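Local coordinates for protein inosine-uridine nucleoside N-ribohydrolase (Xanthomonas oryzae pv. oryzae, PDB 4KL0) that binds calcium and probably hydrolyses N-glycosyl compounds such as nucleosides, although its cellular role remains unknown, at residues Asp29-Thr34 with Ser158-Glu163; Asp41-Tyr46 with Ala77-Gly82; Lys50-Asp55 with Ser366-Ala371; Ala70-Gln75 with Ser111-Glu116. All coordinates share one frame; numbering follows the deposited sequence.

The four contacts join a strand, helices and a loop of one alpha/beta fold, two of them meeting beside a calcium site. Interactions 1 and 2 are that pair: Thr34 OG1, at the end of strand 28-34, lies 2.6 Å from Asp42 OD1 and 2.7 Å from Tyr46 OH, both probable hydrogen bonds, the first of which ties the strand to a calcium ligand. Interactions 2 and 3 share helix 41-54, their centres about 15 Å apart, so one helix carries the calcium site near its start and a C-terminal partner near its end. Interactions 2 and 4 share helix 70-86 and touch where Leu79 CD1 packs 4.0 Å from Phe113 CZ. Interaction 3 lies about 26 Å, centre to centre, from interaction 4.

Interaction 1 (Asp29-Thr34 with Ser158-Glu163); sequences DTLLFT and SALLAE
Leu160 swings its CG anti to its own backbone N (chi1 -179°), which carries the side chain off the helix and toward the strand, while Leu31 and Phe33 both hold CG beside the backbone N, opposite the carbonyl carbon. The second torsion of Leu31 (176°) then stretches its CD1 branch away from the main chain, and this methyl meets the CD2 methyl of Leu160, with Leu31 CD1 4.0 Å from Leu160 CD2. The same Leu160 methyl also serves the aromatic ring: it sits at the ring edge, close to the ring plane, with Phe33 CZ 4.1 Å from Leu160 CD2. Each strand side chain crosses that of Leu160 at about a right angle. The backbones stay well apart, Leu31 CA being 10.5 Å from Leu160 CA, and long side chains have to bridge the distance. This is the layering of a Rossmann-like fold: strand 28-34 runs parallel between strands 58-65 and 146-150, and helix 155-163 belongs to the beta-alpha-beta crossover leading from strand 146-150 to its neighbour 172-178. Helix 133-141 joins in, its Met135 touching Leu31, Phe33 and Leu160 alike. All three touching residues are buried and the grip is purely apolar, made by few atoms. The side chain of Phe33 lies about 9 Å from the bound calcium ion.

Interaction 2 (Asp41-Tyr46 with Ala77-Gly82); sequences DDVVTY and AQLAKG. With CA (calcium ion), chain B.
The calcium site lies at the start of helix 41-54, the same short piece of chain whose Val43 and Tyr46 pack on Leu79 and Ala80 of helix 70-86. Asp42 grips the metal with both carboxylate oxygens, OD2 at 2.5 Å and OD1 at 2.8 Å from the calcium ion. Three waters, together with Asp35, Asp318 and the carbonyl oxygen of Ile151, complete the shell. The run from Asp35 to Asp42 resembles the aspartate-rich calcium motif near the N-terminus of nucleoside hydrolases. Turned toward the neighbouring helix, Val43 uses the branch anti to its carbonyl carbon, and Val43 CG2 lies 4.0 Å from Leu79 CD2 as the two side chains cross at about a right angle. One turn on, the phenol ring of Tyr46 meets a methyl group obliquely, with Tyr46 CE2 3.8 Å from Ala80 CB. The small alanine lets the backbones approach, Val43 CA being 7.6 Å from Ala80 CA. Both helices belong to successive beta-alpha-beta crossovers of the parallel sheet, helix 41-54 leading to strand 58-65 and helix 70-86 leading on to strand 93-96. Helix 248-269 also covers Val43, through Val249, Tyr252 and Leu253. Within the first turn, Thr45 OG1 donates to Asp41 O at 2.8 Å, reaching that oxygen from the opposite face of the carbonyl plane to Thr45 N. Asp42 O rests 3.1 Å above one face of the Tyr46 ring, offset toward its rim.

Interaction 3 (Lys50-Asp55 with Ser366-Ala371); sequences KQLQAD and SALAKA
Gln51 is the first residue of its segment to touch helix 366-371, and it does so along most of its length. Its CB lies 3.5 Å from Leu368 O and its CG 3.8 Å from Leu368 CD2. A bend at the second torsion (63°) then lays the amide against Ala371, its oxygen foremost, with Gln51 OE1 3.3 Å from Ala371 CB. The amide nitrogen turns back into its own segment, Gln51 NE2 donating to Asp55 OD2 at 3.0 Å with an N-H...O angle of 146°, and reaches that oxygen from above the carboxylate plane. This bond restricts rotation of the amide. The pair of helices forms a nearly perpendicular packing, with axes crossing at 82° and approaching to 8.8 Å; it seats the C-terminal helix 358-372 on the far end of the helix that starts at the calcium site. Leu52 follows, touching by methyl groups, with Leu52 CD2 3.9 Å from Leu368 CD2. Helix 10-20 adds a third element, since its Leu19 touches Leu52. At the end of the segment Asp55, already bonded to Gln51, pairs through OD1 with Arg20 in a salt bridge.

Interaction 4 (Ala70-Gln75 with Ser111-Glu116); sequences ADMRSQ and SKFLAE
A Met-aromatic contact between Met72 and Phe113, near the protein surface, fastens the loop that follows helix 104-110 to the first turns of helix 70-86, the helix that leads from strand 58-65 to the edge strand 93-96 of the Rossmann-like sheet. The sulfur approaches the ring obliquely: Met72 SD is 4.9 Å from the centroid of the Phe113 ring, on a line 56° off the ring normal. Its nearest partner on that residue is the first side-chain carbon, with Met72 SD 3.7 Å from Phe113 CB. Bends at the second and third torsions of Met72 (53° and 71°) curl the thioether so that its methyl reaches the loop backbone, where Met72 CE lies 3.2 Å from Ser111 O. Farther out, the ring reaches the next turn of the helix, and Phe113 CE1 comes within 3.8 Å of Gln75 CB. That part of the ring also lies near the main chain, Phe113 CE1 being 3.7 Å from Gln75 O. The loop is held from other directions as well: Leu114 O accepts a hydrogen bond from Asn37 ND2, and Lys112 O accepts one from Arg76. Gln75 sends its amide away from the ring, where its OE1 accepts from Arg121 and Gln75 NE2 donates to Asp71 OD1 at 3.0 Å, meeting that oxygen from above the carboxylate plane.

Interaction 1 (Asp29-Thr34 with Ser158-Glu163)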
loop_
_atom_site.group_PDB
_atom_site.type_symbol
_atom_site.label_atom_id
_atom_site.label_comp_id
_atom_site.label_asym_id
_atom_site.label_seq_id
_atom_site.Cartn_x
_atom_site.Cartn_y
_atom_site.Cartn_z
ATOM N N ASP A 29 8.904 0.137 14.329
ATOM C CA ASP A 29 8.322 1.447 14.020
ATOM C C ASP A 29 8.356 1.647 12.508
ATOM O O ASP A 29 9.380 1.330 11.869
ATOM C CB ASP A 29 9.089 2.578 14.709
ATOM C CG ASP A 29 8.611 2.812 16.126
ATOM O OD1 ASP A 29 7.739 2.045 16.594
ATOM O OD2 ASP A 29 9.086 3.775 16.780
ATOM N N THR A 30 7.250 2.167 11.950
ATOM C CA THR A 30 7.047 2.149 10.488
ATOM C C THR A 30 6.671 3.508 9.960
ATOM O O THR A 30 5.799 4.172 10.526
ATOM C CB THR A 30 5.944 1.116 10.111
ATOM O OG1 THR A 30 6.370 -0.209 10.475
ATOM C CG2 THR A 30 5.650 1.149 8.606
ATOM N N LEU A 31 7.341 3.920 8.873
ATOM C CA LEU A 31 7.051 5.172 8.142
ATOM C C LEU A 31 6.392 4.757 6.808
ATOM O O LEU A 31 6.971 3.913 6.046
ATOM C CB LEU A 31 8.339 5.946 7.812
ATOM C CG LEU A 31 9.291 6.042 9.014
ATOM C CD1 LEU A 31 10.611 6.742 8.558
ATOM C CD2 LEU A 31 8.652 6.786 10.143
ATOM N N LEU A 32 5.195 5.290 6.557
ATOM C CA LEU A 32 4.384 4.882 5.393
ATOM C C LEU A 32 4.185 6.075 4.462
ATOM O O LEU A 32 3.857 7.192 4.888
ATOM C CB LEU A 32 3.052 4.335 5.911
ATOM C CG LEU A 32 2.063 3.798 4.907
ATOM C CD1 LEU A 32 2.666 2.561 4.197
ATOM C CD2 LEU A 32 0.716 3.351 5.588
ATOM N N PHE A 33 4.346 5.821 3.152
ATOM C CA PHE A 33 4.175 6.827 2.105
ATOM C C PHE A 33 3.061 6.331 1.191
ATOM O O PHE A 33 3.145 5.213 0.684
ATOM C CB PHE A 33 5.496 6.957 1.316
ATOM C CG PHE A 33 6.650 7.331 2.185
ATOM C CD1 PHE A 33 7.053 8.667 2.279
ATOM C CD2 PHE A 33 7.330 6.348 2.881
ATOM C CE1 PHE A 33 8.136 9.005 3.164
ATOM C CE2 PHE A 33 8.400 6.688 3.753
ATOM C CZ PHE A 33 8.785 8.050 3.839
ATOM N N THR A 34 1.964 7.088 1.071
ATOM C CA THR A 34 0.689 6.506 0.599
ATOM C C THR A 34 -0.201 7.526 -0.110
ATOM O O THR A 34 0.017 8.737 0.011
ATOM C CB THR A 34 -0.027 5.957 1.823
ATOM O OG1 THR A 34 -1.302 5.392 1.491
ATOM C CG2 THR A 34 -0.245 7.032 2.862
ATOM N N SER A 158 11.795 10.128 -1.219
ATOM C CA SER A 158 13.107 10.541 -1.729
ATOM C C SER A 158 13.527 11.793 -0.950
ATOM O O SER A 158 14.714 11.889 -0.582
ATOM C CB SER A 158 13.000 10.852 -3.206
ATOM O OG SER A 158 14.221 11.422 -3.694
ATOM N N ALA A 159 12.593 12.737 -0.709
ATOM C CA ALA A 159 12.891 13.931 0.113
ATOM C C ALA A 159 13.475 13.562 1.471
ATOM O O ALA A 159 14.377 14.238 1.965
ATOM C CB ALA A 159 11.669 14.843 0.283
ATOM N N LEU A 160 12.991 12.472 2.073
ATOM C CA LEU A 160 13.453 12.054 3.396
ATOM C C LEU A 160 14.865 11.546 3.305
ATOM O O LEU A 160 15.691 11.880 4.156
ATOM C CB LEU A 160 12.552 10.946 4.016
ATOM C CG LEU A 160 12.961 10.456 5.418
ATOM C CD1 LEU A 160 12.810 11.572 6.415
ATOM C CD2 LEU A 160 12.086 9.290 5.914
ATOM N N LEU A 161 15.160 10.756 2.274
ATOM C CA LEU A 161 16.530 10.247 2.147
ATOM C C LEU A 161 17.429 11.439 1.867
ATOM O O LEU A 161 18.623 11.451 2.269
ATOM C CB LEU A 161 16.667 9.209 1.042
ATOM C CG LEU A 161 16.839 7.828 1.617
ATOM C CD1 LEU A 161 15.575 7.483 2.447
ATOM C CD2 LEU A 161 17.059 6.872 0.487
ATOM N N ALA A 162 16.906 12.474 1.220
ATOM C CA ALA A 162 17.791 13.604 0.929
ATOM C C ALA A 162 18.021 14.484 2.161
ATOM O O ALA A 162 19.173 14.902 2.425
ATOM C CB ALA A 162 17.268 14.433 -0.232
ATOM N N GLU A 163 16.952 14.823 2.888
ATOM C CA GLU A 163 17.081 15.725 4.031
ATOM C C GLU A 163 17.735 15.042 5.212
ATOM O O GLU A 163 18.455 15.678 5.978
ATOM C CB GLU A 163 15.714 16.316 4.400
ATOM C CG GLU A 163 15.193 17.160 3.228
ATOM C CD GLU A 163 13.871 17.820 3.501
ATOM O OE1 GLU A 163 13.436 17.808 4.681
ATOM O OE2 GLU A 163 13.274 18.333 2.517
#

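Interaction 2 (Asp41-Tyr46 with Ala77-Gly82)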
loop_
_atom_site.group_PDB
_atom_site.type_symbol
_atom_site.label_atom_id
_atom_site.label_comp_id
_atom_site.label_asym_id
_atom_site.label_seq_id
_atom_site.Cartn_x
_atom_site.Cartn_y
_atom_site.Cartn_z
ATOM N N ASP A 41 -6.729 0.104 -2.251
ATOM C CA ASP A 41 -5.505 -0.566 -1.760
ATOM C C ASP A 41 -4.906 0.044 -0.512
ATOM O O ASP A 41 -4.524 -0.676 0.415
ATOM C CB ASP A 41 -4.448 -0.428 -2.812
ATOM C CG ASP A 41 -4.543 -1.466 -3.816
ATOM O OD1 ASP A 41 -5.467 -1.378 -4.691
ATOM O OD2 ASP A 41 -3.654 -2.348 -3.756
ATOM N N ASP A 42 -4.722 1.370 -0.507
ATOM C CA ASP A 42 -4.048 1.971 0.633
ATOM C C ASP A 42 -4.852 1.783 1.893
ATOM O O ASP A 42 -4.276 1.541 2.971
ATOM C CB ASP A 42 -3.737 3.464 0.355
ATOM C CG ASP A 42 -2.863 3.651 -0.884
ATOM O OD1 ASP A 42 -1.694 3.995 -0.682
ATOM O OD2 ASP A 42 -3.362 3.440 -2.054
ATOM N N VAL A 43 -6.181 1.933 1.784
ATOM C CA VAL A 43 -7.000 1.801 2.993
ATOM C C VAL A 43 -7.094 0.367 3.492
ATOM O O VAL A 43 -7.126 0.163 4.709
ATOM C CB VAL A 43 -8.359 2.460 2.788
ATOM C CG1 VAL A 43 -9.316 2.121 3.973
ATOM C CG2 VAL A 43 -8.110 3.993 2.692
ATOM N N VAL A 44 -7.057 -0.626 2.587
ATOM C CA VAL A 44 -6.912 -2.005 3.048
ATOM C C VAL A 44 -5.589 -2.154 3.808
ATOM O O VAL A 44 -5.539 -2.831 4.866
ATOM C CB VAL A 44 -6.954 -3.026 1.868
ATOM C CG1 VAL A 44 -6.852 -4.468 2.464
ATOM C CG2 VAL A 44 -8.291 -2.845 1.093
ATOM N N THR A 45 -4.537 -1.468 3.330
ATOM C CA THR A 45 -3.246 -1.562 4.017
ATOM C C THR A 45 -3.342 -0.955 5.420
ATOM O O THR A 45 -2.768 -1.506 6.378
ATOM C CB THR A 45 -2.156 -0.813 3.210
ATOM O OG1 THR A 45 -2.188 -1.282 1.873
ATOM C CG2 THR A 45 -0.771 -1.052 3.810
ATOM N N TYR A 46 -4.037 0.184 5.581
ATOM C CA TYR A 46 -4.157 0.803 6.897
ATOM C C TYR A 46 -4.898 -0.176 7.817
ATOM O O TYR A 46 -4.575 -0.314 9.023
ATOM C CB TYR A 46 -4.979 2.103 6.853
ATOM C CG TYR A 46 -4.498 3.171 5.903
ATOM C CD1 TYR A 46 -3.199 3.161 5.392
ATOM C CD2 TYR A 46 -5.329 4.181 5.505
ATOM C CE1 TYR A 46 -2.773 4.129 4.470
ATOM C CE2 TYR A 46 -4.923 5.156 4.631
ATOM C CZ TYR A 46 -3.647 5.138 4.106
ATOM O OH TYR A 46 -3.320 6.101 3.193
ATOM N N ALA A 77 -4.928 13.188 2.878
ATOM C CA ALA A 77 -4.393 13.073 4.214
ATOM C C ALA A 77 -5.527 13.112 5.259
ATOM O O ALA A 77 -5.500 12.387 6.221
ATOM C CB ALA A 77 -3.381 14.225 4.483
ATOM N N GLN A 78 -6.501 13.979 5.051
ATOM C CA GLN A 78 -7.667 14.031 5.904
ATOM C C GLN A 78 -8.408 12.721 5.864
ATOM O O GLN A 78 -8.890 12.255 6.898
ATOM C CB GLN A 78 -8.585 15.152 5.483
ATOM C CG GLN A 78 -7.988 16.565 5.803
ATOM C CD GLN A 78 -8.867 17.652 5.245
ATOM O OE1 GLN A 78 -10.087 17.606 5.415
ATOM N NE2 GLN A 78 -8.277 18.622 4.551
ATOM N N LEU A 79 -8.550 12.109 4.684
ATOM C CA LEU A 79 -9.159 10.786 4.659
ATOM C C LEU A 79 -8.351 9.698 5.409
ATOM O O LEU A 79 -8.915 8.896 6.113
ATOM C CB LEU A 79 -9.417 10.367 3.210
ATOM C CG LEU A 79 -9.948 8.972 2.973
ATOM C CD1 LEU A 79 -10.729 9.028 1.750
ATOM C CD2 LEU A 79 -8.787 7.964 2.808
ATOM N N ALA A 80 -7.032 9.672 5.211
ATOM C CA ALA A 80 -6.217 8.729 5.925
ATOM C C ALA A 80 -6.392 8.901 7.423
ATOM O O ALA A 80 -6.595 7.923 8.149
ATOM C CB ALA A 80 -4.743 8.826 5.529
ATOM N N LYS A 81 -6.346 10.152 7.881
ATOM C CA LYS A 81 -6.450 10.375 9.310
ATOM C C LYS A 81 -7.847 9.989 9.824
ATOM O O LYS A 81 -7.973 9.350 10.889
ATOM C CB LYS A 81 -6.065 11.830 9.601
ATOM C CG LYS A 81 -6.210 12.236 11.084
ATOM C CD LYS A 81 -5.154 11.551 11.910
ATOM C CE LYS A 81 -5.096 12.118 13.321
ATOM N NZ LYS A 81 -4.132 11.306 14.075
ATOM N N GLY A 82 -8.882 10.303 9.042
ATOM C CA GLY A 82 -10.224 9.794 9.332
ATOM C C GLY A 82 -10.330 8.279 9.473
ATOM O O GLY A 82 -11.064 7.761 10.338
HETATM CA CA CA B . -1.236 3.095 -3.313
HETATM O O HOH W 1 0.091 1.340 -4.872
HETATM O O HOH W 2 -2.886 2.054 -4.855
HETATM O O HOH W 3 -0.646 4.087 -5.637
#

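Interaction 3 (Lys50-Asp55 with Ser366-Ala371)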
loop_
_atom_site.group_PDB
_atom_site.type_symbol
_atom_site.label_atom_id
_atom_site.label_comp_id
_atom_site.label_asym_id
_atom_site.label_seq_id
_atom_site.Cartn_x
_atom_site.Cartn_y
_atom_site.Cartn_z
ATOM N N LYS A 50 -3.588 -1.975 11.282
ATOM C CA LYS A 50 -4.179 -1.901 12.625
ATOM C C LYS A 50 -4.025 -3.204 13.373
ATOM O O LYS A 50 -3.621 -3.180 14.548
ATOM C CB LYS A 50 -5.661 -1.525 12.560
ATOM C CG LYS A 50 -6.450 -1.821 13.805
ATOM C CD LYS A 50 -5.926 -1.047 14.998
ATOM C CE LYS A 50 -6.746 -1.497 16.229
ATOM N NZ LYS A 50 -8.225 -1.612 15.891
ATOM N N GLN A 51 -4.292 -4.335 12.712
ATOM C CA GLN A 51 -4.187 -5.614 13.391
ATOM C C GLN A 51 -2.726 -5.958 13.641
ATOM O O GLN A 51 -2.369 -6.519 14.683
ATOM C CB GLN A 51 -4.855 -6.736 12.592
ATOM C CG GLN A 51 -4.858 -8.047 13.364
ATOM C CD GLN A 51 -5.644 -8.003 14.638
ATOM O OE1 GLN A 51 -6.565 -7.170 14.835
ATOM N NE2 GLN A 51 -5.285 -8.909 15.533
ATOM N N LEU A 52 -1.856 -5.656 12.681
ATOM C CA LEU A 52 -0.453 -5.928 12.894
ATOM C C LEU A 52 0.095 -5.105 14.053
ATOM O O LEU A 52 0.989 -5.575 14.759
ATOM C CB LEU A 52 0.341 -5.716 11.597
ATOM C CG LEU A 52 0.003 -6.772 10.563
ATOM C CD1 LEU A 52 0.422 -6.216 9.174
ATOM C CD2 LEU A 52 0.672 -8.164 10.830
ATOM N N GLN A 53 -0.397 -3.882 14.241
ATOM C CA GLN A 53 0.010 -3.071 15.389
ATOM C C GLN A 53 -0.570 -3.661 16.662
ATOM O O GLN A 53 0.154 -3.813 17.674
ATOM C CB GLN A 53 -0.482 -1.624 15.217
ATOM C CG GLN A 53 -0.025 -0.709 16.332
ATOM C CD GLN A 53 0.089 0.723 15.911
ATOM O OE1 GLN A 53 0.428 1.018 14.733
ATOM N NE2 GLN A 53 -0.244 1.654 16.831
ATOM N N ALA A 54 -1.856 -3.976 16.652
ATOM C CA ALA A 54 -2.467 -4.581 17.848
ATOM C C ALA A 54 -1.720 -5.838 18.280
ATOM O O ALA A 54 -1.606 -6.124 19.487
ATOM C CB ALA A 54 -3.953 -4.916 17.594
ATOM N N ASP A 55 -1.188 -6.588 17.329
ATOM C CA ASP A 55 -0.432 -7.808 17.641
ATOM C C ASP A 55 1.090 -7.647 17.840
ATOM O O ASP A 55 1.784 -8.657 18.042
ATOM C CB ASP A 55 -0.711 -8.923 16.619
ATOM C CG ASP A 55 -2.135 -9.463 16.715
ATOM O OD1 ASP A 55 -2.800 -9.211 17.783
ATOM O OD2 ASP A 55 -2.604 -10.132 15.748
ATOM N N SER A 366 -7.452 -11.773 4.795
ATOM C CA SER A 366 -8.825 -11.756 5.329
ATOM C C SER A 366 -8.828 -11.766 6.874
ATOM O O SER A 366 -9.572 -10.998 7.503
ATOM C CB SER A 366 -9.655 -12.917 4.727
ATOM O OG SER A 366 -10.986 -12.926 5.279
ATOM N N ALA A 367 -8.009 -12.637 7.472
ATOM C CA ALA A 367 -7.913 -12.689 8.948
ATOM C C ALA A 367 -7.527 -11.350 9.563
ATOM O O ALA A 367 -8.185 -10.879 10.509
ATOM C CB ALA A 367 -6.968 -13.794 9.396
ATOM N N LEU A 368 -6.484 -10.714 9.011
ATOM C CA LEU A 368 -6.041 -9.457 9.567
ATOM C C LEU A 368 -7.103 -8.362 9.409
ATOM O O LEU A 368 -7.336 -7.613 10.350
ATOM C CB LEU A 368 -4.721 -9.051 8.913
ATOM C CG LEU A 368 -3.486 -9.942 9.151
ATOM C CD1 LEU A 368 -2.417 -9.578 8.139
ATOM C CD2 LEU A 368 -2.924 -9.761 10.573
ATOM N N ALA A 369 -7.725 -8.253 8.226
ATOM C CA ALA A 369 -8.691 -7.174 8.045
ATOM C C ALA A 369 -9.919 -7.375 8.946
ATOM O O ALA A 369 -10.405 -6.423 9.599
ATOM C CB ALA A 369 -9.090 -7.067 6.659
ATOM N N LYS A 370 -10.392 -8.614 9.058
ATOM C CA LYS A 370 -11.570 -8.823 9.928
ATOM C C LYS A 370 -11.265 -8.574 11.393
ATOM O O LYS A 370 -12.095 -7.966 12.117
ATOM C CB LYS A 370 -12.142 -10.242 9.803
ATOM C CG LYS A 370 -12.775 -10.558 8.486
ATOM C CD LYS A 370 -13.058 -12.060 8.435
ATOM C CE LYS A 370 -13.959 -12.442 7.280
ATOM N NZ LYS A 370 -14.349 -13.926 7.372
ATOM N N ALA A 371 -10.090 -9.011 11.859
ATOM C CA ALA A 371 -9.723 -8.794 13.266
ATOM C C ALA A 371 -9.578 -7.293 13.569
ATOM O O ALA A 371 -9.963 -6.812 14.650
ATOM C CB ALA A 371 -8.434 -9.581 13.622
#

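Interaction 4 (Ala70-Gln75 with Ser111-Glu116)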
loop_
_atom_site.group_PDB
_atom_site.type_symbol
_atom_site.label_atom_id
_atom_site.label_comp_id
_atom_site.label_asym_id
_atom_site.label_seq_id
_atom_site.Cartn_x
_atom_site.Cartn_y
_atom_site.Cartn_z
ATOM N N ALA A 70 -1.535 20.463 -4.003
ATOM C CA ALA A 70 -1.482 20.573 -2.554
ATOM C C ALA A 70 -2.826 20.333 -1.893
ATOM O O ALA A 70 -2.914 19.642 -0.892
ATOM C CB ALA A 70 -0.960 21.939 -2.134
ATOM N N ASP A 71 -3.876 20.890 -2.456
ATOM C CA ASP A 71 -5.173 20.701 -1.791
ATOM C C ASP A 71 -5.645 19.241 -1.911
ATOM O O ASP A 71 -6.249 18.702 -0.984
ATOM C CB ASP A 71 -6.233 21.633 -2.347
ATOM C CG ASP A 71 -7.570 21.444 -1.656
ATOM O OD1 ASP A 71 -7.614 21.597 -0.392
ATOM O OD2 ASP A 71 -8.532 21.068 -2.362
ATOM N N MET A 72 -5.358 18.606 -3.034
ATOM C CA MET A 72 -5.758 17.177 -3.171
ATOM C C MET A 72 -5.022 16.338 -2.143
ATOM O O MET A 72 -5.624 15.410 -1.522
ATOM C CB MET A 72 -5.428 16.659 -4.562
ATOM C CG MET A 72 -5.806 15.172 -4.826
ATOM S SD MET A 72 -7.615 14.737 -4.443
ATOM C CE MET A 72 -8.421 15.563 -5.717
ATOM N N ARG A 73 -3.712 16.579 -1.999
ATOM C CA ARG A 73 -2.937 15.814 -1.016
ATOM C C ARG A 73 -3.501 16.035 0.364
ATOM O O ARG A 73 -3.576 15.125 1.190
ATOM C CB ARG A 73 -1.432 16.159 -1.090
ATOM C CG ARG A 73 -0.857 15.808 -2.436
ATOM C CD ARG A 73 0.706 15.913 -2.360
ATOM N NE ARG A 73 1.191 17.227 -1.860
ATOM C CZ ARG A 73 1.412 18.303 -2.626
ATOM N NH1 ARG A 73 1.114 18.324 -3.919
ATOM N NH2 ARG A 73 1.902 19.399 -2.047
ATOM N N SER A 74 -3.996 17.234 0.632
ATOM C CA SER A 74 -4.634 17.430 1.950
ATOM C C SER A 74 -5.928 16.654 2.108
ATOM O O SER A 74 -6.183 16.081 3.173
ATOM C CB SER A 74 -4.877 18.927 2.215
ATOM O OG SER A 74 -3.612 19.577 2.476
ATOM N N GLN A 75 -6.734 16.566 1.039
ATOM C CA GLN A 75 -7.970 15.781 1.109
ATOM C C GLN A 75 -7.624 14.301 1.387
ATOM O O GLN A 75 -8.258 13.653 2.197
ATOM C CB GLN A 75 -8.816 15.899 -0.185
ATOM C CG GLN A 75 -9.183 17.309 -0.595
ATOM C CD GLN A 75 -9.737 18.090 0.577
ATOM O OE1 GLN A 75 -10.644 17.625 1.293
ATOM N NE2 GLN A 75 -9.155 19.283 0.823
ATOM N N SER A 111 -5.767 13.490 -9.821
ATOM C CA SER A 111 -6.782 14.223 -9.077
ATOM C C SER A 111 -7.972 13.322 -8.760
ATOM O O SER A 111 -9.023 13.821 -8.356
ATOM C CB SER A 111 -7.256 15.445 -9.852
ATOM O OG SER A 111 -7.975 15.009 -11.000
ATOM N N LYS A 112 -7.852 12.008 -8.991
ATOM C CA LYS A 112 -8.940 11.051 -8.690
ATOM C C LYS A 112 -9.195 10.869 -7.185
ATOM O O LYS A 112 -8.309 10.478 -6.432
ATOM C CB LYS A 112 -8.567 9.710 -9.356
ATOM C CG LYS A 112 -9.658 8.625 -9.323
ATOM C CD LYS A 112 -9.281 7.534 -10.332
ATOM C CE LYS A 112 -9.868 6.195 -9.901
ATOM N NZ LYS A 112 -10.268 5.387 -11.125
ATOM N N PHE A 113 -10.409 11.153 -6.715
ATOM C CA PHE A 113 -10.729 11.100 -5.279
ATOM C C PHE A 113 -12.161 10.600 -5.163
ATOM O O PHE A 113 -13.119 11.294 -5.514
ATOM C CB PHE A 113 -10.550 12.483 -4.598
ATOM C CG PHE A 113 -10.750 12.473 -3.101
ATOM C CD1 PHE A 113 -9.686 12.263 -2.233
ATOM C CD2 PHE A 113 -12.024 12.653 -2.520
ATOM C CE1 PHE A 113 -9.841 12.255 -0.860
ATOM C CE2 PHE A 113 -12.205 12.652 -1.144
ATOM C CZ PHE A 113 -11.132 12.451 -0.285
ATOM N N LEU A 114 -12.276 9.361 -4.721
ATOM C CA LEU A 114 -13.532 8.587 -4.880
ATOM C C LEU A 114 -14.592 9.128 -3.918
ATOM O O LEU A 114 -14.311 9.466 -2.756
ATOM C CB LEU A 114 -13.252 7.095 -4.639
ATOM C CG LEU A 114 -12.295 6.445 -5.644
ATOM C CD1 LEU A 114 -11.945 4.982 -5.256
ATOM C CD2 LEU A 114 -12.873 6.542 -7.019
ATOM N N ALA A 115 -15.833 9.222 -4.388
ATOM C CA ALA A 115 -16.876 9.855 -3.546
ATOM C C ALA A 115 -17.093 9.189 -2.170
ATOM O O ALA A 115 -17.434 9.858 -1.160
ATOM C CB ALA A 115 -18.177 9.885 -4.328
ATOM N N GLU A 116 -16.847 7.888 -2.095
ATOM C CA GLU A 116 -17.067 7.133 -0.862
ATOM C C GLU A 116 -16.161 7.610 0.295
ATOM O O GLU A 116 -16.473 7.473 1.491
ATOM C CB GLU A 116 -16.833 5.641 -1.147
ATOM C CG GLU A 116 -17.823 4.953 -2.067
ATOM C CD GLU A 116 -17.639 5.191 -3.550
ATOM O OE1 GLU A 116 -16.631 5.802 -3.984
ATOM O OE2 GLU A 116 -18.535 4.775 -4.321
#